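Local structure of acetoacetate decarboxylase (Sphingomonas wittichii, 5UPB) at residues 217-222 against 235-240. The protein is an acetoacetate decarboxylase-like enzyme, classed as a lyase, that probably acts on small keto acids, though its physiological reaction is not settled. Sequence-based numbering, arbitrary orientation.
Sequences PFIELG and HEVLAG
Pro217, Ile219 and Leu221 meet His235, Val237 and Gly240 where two successive antiparallel strands of the acetoacetate decarboxylase fold, 206-221 and 235-249, splay apart near the connection between them. The short segments run at 122° to each other, and here side chains of 217-222 pack on side chains and backbone of 235-240, without direct backbone pairing; instead 217-222 pairs with strand 156-166, and 235-240 with strand 21-34. A classic beta bulge, in which Leu238 and Ala239 both face Tyr31, lies within the second strand at its pairing with strand 21-34.

Apolar packing carries most of the contact. The Pro217 ring lies against the backbone just after the bulge: Pro217 CG is 3.6 Å from Ala239 C, and Pro217 CB comes within 3.7 Å of Gly240 CA. Gly240 has no side chain, and the proline ring sits close over its backbone. Val237 CG1, anti to the backbone N (chi1 -176°), meets Pro217 CG at 3.7 Å, while Val237 CG2 meets Ile219 CG2. Pro217 and Ile219 also touch strand 21-34, on Val30 and Leu32 respectively.

At the end of the contact nearer the connecting loop, His235 packs against Ile219 and Leu221. Its chi1 of 57° puts CG between the backbone N and the carbonyl carbon. Leu221 and His235 reach toward each other tip to tip, Leu221 CD1 lying at the ring edge 3.9 Å from His235 CE1, and Ile219 CG2 approaches His235 NE2 obliquely. Both ring nitrogens have polar partners: ND1 hydrogen-bonds to Phe232 O in the connecting loop, whereas NE2 turns to a water in the ring plane. That water bridges the splayed strands, 2.6 Å from His235 NE2 and donating a weak 3.3 Å hydrogen bond to Ile219 O.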
# COMPACT_ATOMS: atom_id res chain seq x y z
N PRO A 217 -17.34 -18.14 16.10
CA PRO A 217 -16.10 -17.69 15.47
C PRO A 217 -15.67 -18.55 14.29
O PRO A 217 -16.08 -19.70 14.14
CB PRO A 217 -15.06 -17.82 16.58
CG PRO A 217 -15.55 -19.01 17.38
CD PRO A 217 -17.08 -18.91 17.33
N PHE A 218 -14.77 -18.00 13.49
CA PHE A 218 -14.03 -18.84 12.58
C PHE A 218 -12.64 -18.25 12.44
O PHE A 218 -12.43 -17.05 12.64
CB PHE A 218 -14.71 -19.00 11.22
CG PHE A 218 -14.19 -18.07 10.17
CD1 PHE A 218 -13.02 -18.33 9.48
CD2 PHE A 218 -14.91 -16.94 9.86
CE1 PHE A 218 -12.55 -17.45 8.52
CE2 PHE A 218 -14.46 -16.05 8.90
CZ PHE A 218 -13.27 -16.31 8.23
N ILE A 219 -11.69 -19.13 12.20
CA ILE A 219 -10.32 -18.71 11.96
C ILE A 219 -9.78 -19.63 10.88
O ILE A 219 -10.08 -20.83 10.85
CB ILE A 219 -9.49 -18.77 13.26
CG1 ILE A 219 -8.03 -18.46 12.96
CG2 ILE A 219 -9.63 -20.14 13.91
CD1 ILE A 219 -7.23 -18.18 14.21
N GLU A 220 -8.94 -19.09 10.01
CA GLU A 220 -8.31 -19.91 8.97
C GLU A 220 -6.89 -19.41 8.88
O GLU A 220 -6.66 -18.25 8.53
CB GLU A 220 -9.04 -19.80 7.62
CG GLU A 220 -8.34 -20.53 6.47
CD GLU A 220 -9.02 -20.31 5.15
OE1 GLU A 220 -10.11 -20.87 4.95
OE2 GLU A 220 -8.47 -19.55 4.32
N LEU A 221 -5.95 -20.28 9.24
CA LEU A 221 -4.55 -19.95 9.17
C LEU A 221 -4.06 -20.18 7.75
O LEU A 221 -4.41 -21.17 7.10
CB LEU A 221 -3.78 -20.82 10.15
CG LEU A 221 -4.06 -20.58 11.63
CD1 LEU A 221 -3.45 -21.70 12.43
CD2 LEU A 221 -3.53 -19.23 12.09
N GLY A 222 -3.19 -19.29 7.28
CA GLY A 222 -2.49 -19.47 6.02
C GLY A 222 -1.12 -20.08 6.21
O GLY A 222 -0.80 -20.69 7.24
N HIS A 235 -5.47 -26.77 16.15
CA HIS A 235 -6.10 -26.07 17.26
C HIS A 235 -7.54 -26.51 17.42
O HIS A 235 -8.16 -27.08 16.52
CB HIS A 235 -6.04 -24.56 17.09
CG HIS A 235 -6.66 -24.09 15.83
ND1 HIS A 235 -5.93 -23.55 14.79
CD2 HIS A 235 -7.95 -24.10 15.41
CE1 HIS A 235 -6.74 -23.24 13.80
NE2 HIS A 235 -7.97 -23.56 14.15
N GLU A 236 -8.06 -26.21 18.60
CA GLU A 236 -9.47 -26.27 18.91
C GLU A 236 -9.96 -24.84 19.02
O GLU A 236 -9.36 -24.03 19.72
CB GLU A 236 -9.71 -27.00 20.24
CG GLU A 236 -11.19 -27.03 20.66
CD GLU A 236 -11.42 -27.63 22.06
OE1 GLU A 236 -12.60 -27.68 22.51
OE2 GLU A 236 -10.42 -28.00 22.73
N VAL A 237 -11.02 -24.52 18.29
CA VAL A 237 -11.61 -23.19 18.33
C VAL A 237 -12.56 -23.12 19.52
O VAL A 237 -13.51 -23.90 19.63
CB VAL A 237 -12.34 -22.87 17.02
CG1 VAL A 237 -12.85 -21.46 17.05
CG2 VAL A 237 -11.40 -23.07 15.82
N LEU A 238 -12.30 -22.20 20.44
CA LEU A 238 -13.05 -22.14 21.69
C LEU A 238 -14.18 -21.12 21.66
O LEU A 238 -15.30 -21.42 22.05
CB LEU A 238 -12.10 -21.81 22.85
CG LEU A 238 -10.91 -22.74 23.01
CD1 LEU A 238 -10.00 -22.22 24.11
CD2 LEU A 238 -11.36 -24.16 23.32
N ALA A 239 -13.89 -19.89 21.27
CA ALA A 239 -14.88 -18.83 21.38
C ALA A 239 -14.48 -17.66 20.52
O ALA A 239 -13.32 -17.54 20.11
CB ALA A 239 -15.01 -18.35 22.83
N GLY A 240 -15.44 -16.79 20.25
CA GLY A 240 -15.16 -15.56 19.54
C GLY A 240 -15.89 -14.40 20.17
O GLY A 240 -16.97 -14.57 20.77
O HOH W 1 -10.14 -23.60 12.69